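Long-range contacts in 432aa long hypothetical deoxyribodipyrimidine photolyase (Sulfolobus tokodaii, PDB 2E0I), which probably repairs ultraviolet-damaged DNA as a deoxyribodipyrimidine photolyase and binds two FAD molecules, one of them a likely light-harvesting cofactor: residues 8-12 with 125-129; 16-22 with 93-97; 280-284 with 315-319. All blocks are in the same frame, centred on the assembly; numbering follows the deposited sequence.

Interaction 1 (8-12 with 125-129). With FAD (flavin-adenine dinucleotide), chain F.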
loop_
_atom_site.group_PDB
_atom_site.type_symbol
_atom_site.label_atom_id
_atom_site.label_comp_id
_atom_site.label_asym_id
_atom_site.label_seq_id
_atom_site.Cartn_x
_atom_site.Cartn_y
_atom_site.Cartn_z
ATOM N N ARG A 8 -11.586 8.657 -4.569
ATOM C CA ARG A 8 -11.483 7.551 -3.637
ATOM C C ARG A 8 -10.042 7.286 -3.268
ATOM O O ARG A 8 -9.676 7.351 -2.104
ATOM C CB ARG A 8 -12.085 6.287 -4.248
ATOM C CG ARG A 8 -13.550 6.401 -4.598
ATOM C CD ARG A 8 -13.773 5.723 -5.915
ATOM N NE ARG A 8 -14.976 4.917 -5.894
ATOM C CZ ARG A 8 -15.191 3.890 -6.704
ATOM N NH1 ARG A 8 -14.270 3.548 -7.603
ATOM N NH2 ARG A 8 -16.324 3.199 -6.609
ATOM N N ARG A 9 -9.232 7.043 -4.291
ATOM C CA ARG A 9 -7.830 6.682 -4.148
ATOM C C ARG A 9 -7.005 7.437 -5.189
ATOM O O ARG A 9 -5.832 7.103 -5.427
ATOM C CB ARG A 9 -7.731 5.202 -4.465
ATOM C CG ARG A 9 -6.967 4.352 -3.550
ATOM C CD ARG A 9 -7.132 2.904 -4.026
ATOM N NE ARG A 9 -5.875 2.614 -4.618
ATOM C CZ ARG A 9 -5.544 1.964 -5.716
ATOM N NH1 ARG A 9 -4.253 1.938 -5.925
ATOM N NH2 ARG A 9 -6.373 1.369 -6.564
ATOM N N ASP A 10 -7.639 8.413 -5.839
ATOM C CA ASP A 10 -7.035 9.233 -6.902
ATOM C C ASP A 10 -7.038 10.694 -6.461
ATOM O O ASP A 10 -7.542 11.566 -7.169
ATOM C CB ASP A 10 -7.867 9.084 -8.182
ATOM C CG ASP A 10 -9.397 9.174 -7.918
ATOM O OD1 ASP A 10 -9.817 9.449 -6.771
ATOM O OD2 ASP A 10 -10.196 8.967 -8.858
ATOM N N LEU A 11 -6.450 10.955 -5.302
ATOM C CA LEU A 11 -6.447 12.293 -4.720
ATOM C C LEU A 11 -5.607 13.365 -5.415
ATOM O O LEU A 11 -4.604 13.837 -4.864
ATOM C CB LEU A 11 -6.053 12.181 -3.248
ATOM C CG LEU A 11 -6.810 11.085 -2.490
ATOM C CD1 LEU A 11 -6.582 11.239 -1.015
ATOM C CD2 LEU A 11 -8.294 11.166 -2.785
ATOM N N ARG A 12 -6.040 13.761 -6.614
ATOM C CA ARG A 12 -5.343 14.772 -7.403
ATOM C C ARG A 12 -6.276 15.261 -8.492
ATOM O O ARG A 12 -7.283 14.607 -8.778
ATOM C CB ARG A 12 -4.101 14.171 -8.059
ATOM C CG ARG A 12 -4.430 13.042 -8.999
ATOM C CD ARG A 12 -3.217 12.519 -9.748
ATOM N NE ARG A 12 -3.611 11.590 -10.809
ATOM C CZ ARG A 12 -3.982 10.331 -10.608
ATOM N NH1 ARG A 12 -4.005 9.836 -9.377
ATOM N NH2 ARG A 12 -4.348 9.573 -11.637
ATOM N N GLU A 125 -10.476 3.227 -16.207
ATOM C CA GLU A 125 -9.224 2.663 -15.722
ATOM C C GLU A 125 -8.260 3.826 -15.499
ATOM O O GLU A 125 -8.132 4.707 -16.359
ATOM C CB GLU A 125 -8.635 1.687 -16.748
ATOM C CG GLU A 125 -9.328 0.332 -16.780
ATOM C CD GLU A 125 -8.689 -0.665 -17.752
ATOM O OE1 GLU A 125 -7.484 -0.984 -17.605
ATOM O OE2 GLU A 125 -9.401 -1.144 -18.665
ATOM N N ASP A 126 -7.589 3.841 -14.348
ATOM C CA ASP A 126 -6.649 4.911 -14.040
ATOM C C ASP A 126 -5.506 4.466 -13.150
ATOM O O ASP A 126 -4.380 4.889 -13.338
ATOM C CB ASP A 126 -7.391 6.082 -13.378
ATOM C CG ASP A 126 -6.462 7.249 -12.995
ATOM O OD1 ASP A 126 -6.012 7.307 -11.829
ATOM O OD2 ASP A 126 -6.181 8.113 -13.858
ATOM N N TYR A 127 -5.791 3.604 -12.186
ATOM C CA TYR A 127 -4.773 3.152 -11.253
ATOM C C TYR A 127 -3.650 2.348 -11.853
ATOM O O TYR A 127 -2.537 2.392 -11.353
ATOM C CB TYR A 127 -5.410 2.352 -10.114
ATOM C CG TYR A 127 -6.389 3.160 -9.308
ATOM C CD1 TYR A 127 -7.633 2.652 -8.982
ATOM C CD2 TYR A 127 -6.098 4.464 -8.939
ATOM C CE1 TYR A 127 -8.578 3.432 -8.316
ATOM C CE2 TYR A 127 -7.024 5.256 -8.274
ATOM C CZ TYR A 127 -8.271 4.746 -7.969
ATOM O OH TYR A 127 -9.227 5.574 -7.388
ATOM N N LEU A 128 -3.918 1.621 -12.932
ATOM C CA LEU A 128 -2.878 0.792 -13.551
ATOM C C LEU A 128 -2.072 1.498 -14.638
ATOM O O LEU A 128 -2.539 2.422 -15.308
ATOM C CB LEU A 128 -3.490 -0.488 -14.136
ATOM C CG LEU A 128 -4.230 -1.440 -13.194
ATOM C CD1 LEU A 128 -5.137 -2.312 -14.023
ATOM C CD2 LEU A 128 -3.263 -2.284 -12.372
ATOM N N LEU A 129 -0.846 1.034 -14.803
ATOM C CA LEU A 129 0.063 1.566 -15.797
ATOM C C LEU A 129 -0.254 0.880 -17.125
ATOM O O LEU A 129 -0.018 1.434 -18.197
ATOM C CB LEU A 129 1.487 1.240 -15.371
ATOM C CG LEU A 129 2.651 2.129 -15.785
ATOM C CD1 LEU A 129 2.407 3.557 -15.351
ATOM C CD2 LEU A 129 3.909 1.586 -15.136
HETATM P PA FAD F . -9.810 -0.660 2.196
HETATM O O1A FAD F . -8.517 -1.379 2.252
HETATM O O2A FAD F . -10.202 0.445 3.097
HETATM O O5B FAD F . -10.690 -1.822 2.883
HETATM C C5B FAD F . -12.120 -1.775 2.830
HETATM C C4B FAD F . -12.751 -3.036 3.428
HETATM O O4B FAD F . -11.922 -4.162 3.077
HETATM C C3B FAD F . -12.765 -2.990 4.957
HETATM O O3B FAD F . -13.782 -3.866 5.453
HETATM C C2B FAD F . -11.378 -3.547 5.278
HETATM O O2B FAD F . -11.378 -4.079 6.605
HETATM C C1B FAD F . -11.338 -4.701 4.276
HETATM N N9A FAD F . -9.954 -5.181 4.042
HETATM C C8A FAD F . -8.910 -4.423 3.707
HETATM N N7A FAD F . -7.833 -5.183 3.530
HETATM C C5A FAD F . -8.190 -6.443 3.751
HETATM C C6A FAD F . -7.527 -7.663 3.695
HETATM N N6A FAD F . -6.230 -7.712 3.408
HETATM N N1A FAD F . -8.206 -8.790 3.961
HETATM C C2A FAD F . -9.488 -8.752 4.283
HETATM N N3A FAD F . -10.148 -7.608 4.348
HETATM C C4A FAD F . -9.538 -6.444 4.085
HETATM N N1 FAD F . -11.820 5.667 0.254
HETATM C C2 FAD F . -13.071 6.297 0.296
HETATM O O2 FAD F . -13.661 6.564 -0.749
HETATM N N3 FAD F . -13.663 6.574 1.534
HETATM C C4 FAD F . -13.014 6.213 2.722
HETATM O O4 FAD F . -13.537 6.465 3.808
HETATM C C4X FAD F . -11.780 5.571 2.676
HETATM N N5 FAD F . -11.158 5.147 3.859
HETATM C C5X FAD F . -9.928 4.481 3.811
HETATM C C6 FAD F . -9.364 3.986 4.984
HETATM C C7 FAD F . -8.189 3.239 4.940
HETATM C C7M FAD F . -7.592 2.702 6.243
HETATM C C8 FAD F . -7.576 2.994 3.714
HETATM C C8M FAD F . -6.285 2.178 3.630
HETATM C C9 FAD F . -8.137 3.497 2.543
HETATM C C9A FAD F . -9.313 4.242 2.585
HETATM N N10 FAD F . -9.916 4.706 1.404
HETATM C C10 FAD F . -11.182 5.304 1.447
HETATM C "C1'" FAD F . -9.265 4.495 0.090
HETATM C "C2'" FAD F . -9.524 3.104 -0.487
HETATM O "O2'" FAD F . -8.276 2.476 -0.797
HETATM C "C3'" FAD F . -10.401 3.196 -1.740
HETATM O "O3'" FAD F . -11.686 3.716 -1.386
HETATM C "C4'" FAD F . -10.569 1.820 -2.390
HETATM O "O4'" FAD F . -11.202 1.979 -3.662
HETATM C "C5'" FAD F . -11.413 0.898 -1.507
HETATM O "O5'" FAD F . -11.001 -0.466 -1.629
HETATM P P FAD F . -9.915 -1.069 -0.604
HETATM O O1P FAD F . -9.882 -2.533 -0.823
HETATM O O2P FAD F . -8.650 -0.310 -0.711
HETATM O O3P FAD F . -10.625 -0.784 0.812
HETATM O O HOH W 1 -4.159 7.189 -9.201
#

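Interaction 2 (16-22 with 93-97)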
loop_
_atom_site.group_PDB
_atom_site.type_symbol
_atom_site.label_atom_id
_atom_site.label_comp_id
_atom_site.label_asym_id
_atom_site.label_seq_id
_atom_site.Cartn_x
_atom_site.Cartn_y
_atom_site.Cartn_z
ATOM N N ASN A 16 -6.070 12.664 -14.098
ATOM C CA ASN A 16 -7.009 11.782 -13.437
ATOM C C ASN A 16 -7.997 11.412 -14.532
ATOM O O ASN A 16 -8.838 12.224 -14.918
ATOM C CB ASN A 16 -7.707 12.513 -12.296
ATOM C CG ASN A 16 -8.646 11.615 -11.525
ATOM O OD1 ASN A 16 -8.676 11.649 -10.295
ATOM N ND2 ASN A 16 -9.431 10.811 -12.243
ATOM N N THR A 17 -7.874 10.183 -15.029
ATOM C CA THR A 17 -8.707 9.680 -16.120
ATOM C C THR A 17 -10.201 9.956 -15.984
ATOM O O THR A 17 -10.786 10.707 -16.768
ATOM C CB THR A 17 -8.505 8.170 -16.311
ATOM O OG1 THR A 17 -7.099 7.880 -16.358
ATOM C CG2 THR A 17 -9.149 7.714 -17.616
ATOM N N GLY A 18 -10.821 9.348 -14.987
ATOM C CA GLY A 18 -12.239 9.545 -14.804
ATOM C C GLY A 18 -12.599 11.003 -14.659
ATOM O O GLY A 18 -13.588 11.470 -15.222
ATOM N N LEU A 19 -11.793 11.738 -13.901
ATOM C CA LEU A 19 -12.077 13.145 -13.692
ATOM C C LEU A 19 -12.012 13.887 -15.019
ATOM O O LEU A 19 -12.839 14.763 -15.287
ATOM C CB LEU A 19 -11.092 13.740 -12.687
ATOM C CG LEU A 19 -11.288 15.228 -12.388
ATOM C CD1 LEU A 19 -12.712 15.478 -11.898
ATOM C CD2 LEU A 19 -10.245 15.688 -11.370
ATOM N N ASN A 20 -11.036 13.527 -15.855
ATOM C CA ASN A 20 -10.884 14.160 -17.163
ATOM C C ASN A 20 -12.138 13.972 -17.994
ATOM O O ASN A 20 -12.692 14.946 -18.495
ATOM C CB ASN A 20 -9.699 13.582 -17.924
ATOM C CG ASN A 20 -8.391 14.179 -17.492
ATOM O OD1 ASN A 20 -8.340 15.293 -16.964
ATOM N ND2 ASN A 20 -7.312 13.454 -17.738
ATOM N N TYR A 21 -12.590 12.729 -18.140
ATOM C CA TYR A 21 -13.790 12.478 -18.921
ATOM C C TYR A 21 -14.959 13.246 -18.344
ATOM O O TYR A 21 -15.754 13.823 -19.078
ATOM C CB TYR A 21 -14.126 10.992 -18.949
ATOM C CG TYR A 21 -13.297 10.200 -19.920
ATOM C CD1 TYR A 21 -12.254 9.393 -19.478
ATOM C CD2 TYR A 21 -13.558 10.251 -21.287
ATOM C CE1 TYR A 21 -11.491 8.649 -20.374
ATOM C CE2 TYR A 21 -12.802 9.517 -22.193
ATOM C CZ TYR A 21 -11.772 8.717 -21.730
ATOM O OH TYR A 21 -11.033 7.975 -22.619
ATOM N N ALA A 22 -15.059 13.265 -17.023
ATOM C CA ALA A 22 -16.147 13.978 -16.378
ATOM C C ALA A 22 -16.140 15.452 -16.769
ATOM O O ALA A 22 -17.169 16.014 -17.133
ATOM C CB ALA A 22 -16.036 13.846 -14.870
ATOM N N ILE A 93 -22.554 9.889 -12.915
ATOM C CA ILE A 93 -21.584 9.759 -11.840
ATOM C C ILE A 93 -20.336 9.139 -12.446
ATOM O O ILE A 93 -20.410 8.083 -13.079
ATOM C CB ILE A 93 -22.120 8.851 -10.715
ATOM C CG1 ILE A 93 -23.216 9.588 -9.926
ATOM C CG2 ILE A 93 -20.974 8.408 -9.820
ATOM C CD1 ILE A 93 -23.861 8.749 -8.841
ATOM N N TYR A 94 -19.197 9.803 -12.273
ATOM C CA TYR A 94 -17.946 9.294 -12.819
ATOM C C TYR A 94 -17.001 8.846 -11.714
ATOM O O TYR A 94 -16.986 9.429 -10.636
ATOM C CB TYR A 94 -17.245 10.368 -13.650
ATOM C CG TYR A 94 -17.927 10.750 -14.944
ATOM C CD1 TYR A 94 -19.123 11.457 -14.942
ATOM C CD2 TYR A 94 -17.363 10.410 -16.173
ATOM C CE1 TYR A 94 -19.741 11.814 -16.129
ATOM C CE2 TYR A 94 -17.972 10.762 -17.366
ATOM C CZ TYR A 94 -19.162 11.462 -17.338
ATOM O OH TYR A 94 -19.785 11.787 -18.517
ATOM N N VAL A 95 -16.220 7.806 -11.983
ATOM C CA VAL A 95 -15.234 7.298 -11.025
ATOM C C VAL A 95 -14.164 6.504 -11.744
ATOM O O VAL A 95 -14.235 6.275 -12.947
ATOM C CB VAL A 95 -15.841 6.344 -9.965
ATOM C CG1 VAL A 95 -17.003 7.014 -9.274
ATOM C CG2 VAL A 95 -16.264 5.038 -10.610
ATOM N N ASN A 96 -13.167 6.086 -10.985
ATOM C CA ASN A 96 -12.092 5.274 -11.519
ATOM C C ASN A 96 -12.256 3.923 -10.836
ATOM O O ASN A 96 -12.195 3.828 -9.615
ATOM C CB ASN A 96 -10.738 5.893 -11.167
ATOM C CG ASN A 96 -10.404 7.084 -12.034
ATOM O OD1 ASN A 96 -9.908 8.094 -11.549
ATOM N ND2 ASN A 96 -10.657 6.965 -13.330
ATOM N N GLU A 97 -12.487 2.887 -11.627
ATOM C CA GLU A 97 -12.686 1.545 -11.102
ATOM C C GLU A 97 -11.478 1.084 -10.308
ATOM O O GLU A 97 -10.361 1.528 -10.560
ATOM C CB GLU A 97 -12.899 0.579 -12.253
ATOM C CG GLU A 97 -11.629 0.354 -13.042
ATOM C CD GLU A 97 -11.794 -0.670 -14.135
ATOM O OE1 GLU A 97 -10.784 -0.973 -14.817
ATOM O OE2 GLU A 97 -12.930 -1.169 -14.306
#

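Interaction 3 (280-284 with 315-319)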
loop_
_atom_site.group_PDB
_atom_site.type_symbol
_atom_site.label_atom_id
_atom_site.label_comp_id
_atom_site.label_asym_id
_atom_site.label_seq_id
_atom_site.Cartn_x
_atom_site.Cartn_y
_atom_site.Cartn_z
ATOM N N TYR A 280 5.307 -15.666 20.301
ATOM C CA TYR A 280 6.317 -15.209 19.353
ATOM C C TYR A 280 5.772 -14.025 18.554
ATOM O O TYR A 280 6.453 -13.025 18.366
ATOM C CB TYR A 280 6.696 -16.317 18.366
ATOM C CG TYR A 280 7.360 -17.537 18.956
ATOM C CD1 TYR A 280 8.157 -17.450 20.096
ATOM C CD2 TYR A 280 7.239 -18.778 18.332
ATOM C CE1 TYR A 280 8.824 -18.572 20.596
ATOM C CE2 TYR A 280 7.902 -19.901 18.821
ATOM C CZ TYR A 280 8.694 -19.794 19.952
ATOM O OH TYR A 280 9.371 -20.902 20.426
ATOM N N PHE A 281 4.538 -14.163 18.082
ATOM C CA PHE A 281 3.879 -13.126 17.304
ATOM C C PHE A 281 3.873 -11.783 18.024
ATOM O O PHE A 281 4.056 -10.732 17.411
ATOM C CB PHE A 281 2.436 -13.536 17.006
ATOM C CG PHE A 281 1.681 -12.533 16.180
ATOM C CD1 PHE A 281 2.183 -12.100 14.961
ATOM C CD2 PHE A 281 0.477 -12.019 16.621
ATOM C CE1 PHE A 281 1.492 -11.165 14.197
ATOM C CE2 PHE A 281 -0.216 -11.088 15.862
ATOM C CZ PHE A 281 0.294 -10.661 14.652
ATOM N N GLU A 282 3.648 -11.823 19.331
ATOM C CA GLU A 282 3.607 -10.612 20.129
ATOM C C GLU A 282 4.996 -9.993 20.190
ATOM O O GLU A 282 5.143 -8.768 20.173
ATOM C CB GLU A 282 3.111 -10.936 21.529
ATOM C CG GLU A 282 2.646 -9.722 22.304
ATOM C CD GLU A 282 1.173 -9.394 22.075
ATOM O OE1 GLU A 282 0.744 -9.341 20.897
ATOM O OE2 GLU A 282 0.446 -9.182 23.081
ATOM N N ALA A 283 6.013 -10.852 20.251
ATOM C CA ALA A 283 7.402 -10.415 20.300
ATOM C C ALA A 283 7.791 -9.768 18.971
ATOM O O ALA A 283 8.529 -8.783 18.935
ATOM C CB ALA A 283 8.298 -11.593 20.580
ATOM N N TRP A 284 7.284 -10.333 17.880
ATOM C CA TRP A 284 7.551 -9.833 16.535
ATOM C C TRP A 284 6.963 -8.430 16.340
ATOM O O TRP A 284 7.622 -7.545 15.807
ATOM C CB TRP A 284 6.949 -10.800 15.513
ATOM C CG TRP A 284 7.120 -10.406 14.083
ATOM C CD1 TRP A 284 8.246 -10.531 13.322
ATOM C CD2 TRP A 284 6.123 -9.839 13.232
ATOM N NE1 TRP A 284 8.011 -10.081 12.050
ATOM C CE2 TRP A 284 6.714 -9.650 11.964
ATOM C CE3 TRP A 284 4.783 -9.471 13.418
ATOM C CZ2 TRP A 284 6.011 -9.109 10.882
ATOM C CZ3 TRP A 284 4.086 -8.934 12.344
ATOM C CH2 TRP A 284 4.702 -8.759 11.089
ATOM N N VAL A 315 11.553 -8.955 7.590
ATOM C CA VAL A 315 10.621 -9.007 8.697
ATOM C C VAL A 315 9.511 -10.018 8.405
ATOM O O VAL A 315 9.140 -10.815 9.257
ATOM C CB VAL A 315 10.057 -7.584 8.947
ATOM C CG1 VAL A 315 8.575 -7.632 9.275
ATOM C CG2 VAL A 315 10.842 -6.922 10.073
ATOM N N ALA A 316 8.999 -9.987 7.184
ATOM C CA ALA A 316 7.937 -10.890 6.785
ATOM C C ALA A 316 8.462 -12.326 6.766
ATOM O O ALA A 316 7.768 -13.260 7.169
ATOM C CB ALA A 316 7.410 -10.483 5.413
ATOM N N PHE A 317 9.688 -12.497 6.290
ATOM C CA PHE A 317 10.308 -13.812 6.227
ATOM C C PHE A 317 10.370 -14.404 7.631
ATOM O O PHE A 317 9.898 -15.509 7.875
ATOM C CB PHE A 317 11.729 -13.690 5.656
ATOM C CG PHE A 317 12.591 -14.909 5.883
ATOM C CD1 PHE A 317 12.444 -16.049 5.087
ATOM C CD2 PHE A 317 13.546 -14.928 6.907
ATOM C CE1 PHE A 317 13.238 -17.194 5.306
ATOM C CE2 PHE A 317 14.343 -16.066 7.136
ATOM C CZ PHE A 317 14.186 -17.201 6.331
ATOM N N PHE A 318 10.953 -13.643 8.550
ATOM C CA PHE A 318 11.122 -14.054 9.930
ATOM C C PHE A 318 9.829 -14.506 10.614
ATOM O O PHE A 318 9.822 -15.487 11.372
ATOM C CB PHE A 318 11.743 -12.911 10.729
ATOM C CG PHE A 318 12.269 -13.331 12.069
ATOM C CD1 PHE A 318 13.546 -13.871 12.186
ATOM C CD2 PHE A 318 11.481 -13.215 13.213
ATOM C CE1 PHE A 318 14.026 -14.282 13.416
ATOM C CE2 PHE A 318 11.956 -13.626 14.448
ATOM C CZ PHE A 318 13.225 -14.157 14.551
ATOM N N LEU A 319 8.733 -13.803 10.363
ATOM C CA LEU A 319 7.480 -14.181 10.996
ATOM C C LEU A 319 6.920 -15.481 10.435
ATOM O O LEU A 319 6.400 -16.316 11.174
ATOM C CB LEU A 319 6.433 -13.079 10.834
ATOM C CG LEU A 319 5.045 -13.433 11.380
ATOM C CD1 LEU A 319 5.094 -13.486 12.895
ATOM C CD2 LEU A 319 4.017 -12.412 10.910
#

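Interaction 1 (8-12 with 125-129)
Arg-9 lies over the face of Tyr-127, a cation-pi pair joining two loops that follow the parallel strands 2-7 and 120-124 of the N-terminal alpha/beta domain. Arg-8 and Arg-9 also line the pocket of an FAD, consistent with the light-harvesting site proposed for this photolyase. The arginine side chain runs between the cofactor and the tyrosine. Its CB sits 3.3 Å from the phenol oxygen OH of Tyr-127. Farther out, CG and CD pass along the ribityl chain of the FAD, where Arg-9 CD comes 3.5 Å from O2'. A bend at chi3 (106°) then turns the guanidinium back across the ring, and NE is held by the backbone oxygen of Lys-221. Arg-9 CZ stands 4.0 Å from the ring centroid of Tyr-127, nearly above it. The two planes are inclined by 41°, and NH2 is the arm that dips closest to the ring, toward CD1. That same NH2 forms a salt bridge with Asp-98, so the guanidinium probably balances its charge between the ring and this carboxylate. At the other end of the ring, a weak hydrogen bond runs from Arg-9 N to Tyr-127 OH (3.4 Å), and the Asp-10 carboxylate lies beside this hydroxyl.

Farther along, Arg-12 is extended from CG to NE and meets Asp-126 nearly in plane, the flat groups 19° apart. Arg-12 NH2 donates to the syn lone pair of Asp-126 OD1 over 2.8 Å, in a salt bridge. The other carboxylate oxygen, OD2, pairs with Arg-228, so Asp-126 is gripped by two arginines. A water also links the pair, accepting from Arg-12 NH1 at 2.7 Å and donating to Asp-126 OD1 at 3.2 Å.

Interaction 2 (16-22 with 93-97)
Asn-16, at the N-cap position of helix 17-25, meets Asn-96 of strand 92-96 side chain to side chain, the amides crossing with their planes 25° apart. Next comes Thr-17, whose CB rests against the Asn-96 amide while its OG1 is hydrogen-bonded to Asp-126. At Gly-18 the backbones draw close: its CA is 5.3 Å from that of Val-95, and with no side chain in the way the Asn-96 amide lies directly against the glycine backbone. One turn on, Tyr-21 offers only its near end, CB standing 4.2 Å from Tyr-94 CE2, whereas its ring leads off to stack on Tyr-124. Ala-22 then covers the Tyr-94 ring. Its CA lies 3.8 Å from the ring centroid, almost straight above the middle, in a CH-pi contact, and its CB touches Tyr-94 CG at 3.6 Å. With CG of Tyr-94 anti to the carbonyl carbon (chi1 -69°), the ring runs up beside the helix, where its OH bonds to Glu-25. Replacing Tyr-94 by an alanine would probably open a gap beneath Ala-22 and leave Glu-25 without this hydroxyl. Segments 17-22 and 93-96 run nearly antiparallel (155°), their axes approaching to 6.9 Å, as expected where the helix of a beta-alpha-beta crossover, here joining strands 2-7 and 28-35, packs on a parallel sheet.

Interaction 3 (280-284 with 315-319)
Two antiparallel helices of the all-helical FAD-binding region pair here through a tryptophan laid between them. The segments 280-284 and 315-319 run at 167°, and their axes come no closer than 11.3 Å, a spacing bridged by large side chains. Trp-284 carries most of the contact. With CG anti to the backbone N (chi1 179°), its indole reaches straight across to the other helix and presents its N-H edge to the backbone: NE1 donates to Val-315 O over 3.1 Å. The bond is moderately bent, 145° at the hydrogen, and the donor sits above the carbonyl plane instead of on a lone pair. Val-315 O is already the acceptor of its own helix bond from Leu-319 N at 3.2 Å, and the two donors approach from opposite faces of the carbonyl. One oxygen thus serves the helix and the tryptophan together, which, with the leucine packing, probably helps set the rotation of the indole.

Leu-319 covers one face of that indole. Its CD2 lies 3.6 Å from the centroid of the six-membered ring of Trp-284, a CH-pi contact nearly along the ring normal, while CB rests over the NE1-CE2 side. The other methyl, Leu-319 CD1, points at the edge of Phe-281 and meets CD1 there at 3.8 Å. Two further contacts flank the indole: Val-315 CG1 packs against Trp-284 CZ2 at 3.4 Å, and the Phe-318 ring turns its edge, through CD2, to Trp-284 CD1 at 4.2 Å.

Other helices close round the pair. Met-298 of helix 292-304 touches both Trp-284 and Val-315, Trp-350 of helix 343-353 packs on Trp-284 and Leu-319, and Phe-281 meets Trp-329 of helix 327-337 edge-to-face.

In the fold
Interactions 1 and 2 are neighbours, their centres 9 Å apart, and are joined directly by the Thr-17 to Asp-126 hydrogen bond, OG1 to OD2 2.7 Å. Both gather around the C-terminal end of the parallel sheet, where Arg-8 and Arg-9 touch one FAD and the Asn-96 side chain is about 8 Å from a bound FAD. Interaction 3 belongs to the helical part on the opposite side of the chain's centre, about 33 Å from interaction 1 and 41 Å from interaction 2, centre to centre. There Ala-316 touches the second FAD, so the 8-12/125-129 and 280-284/315-319 contacts each adjoin a different flavin pocket.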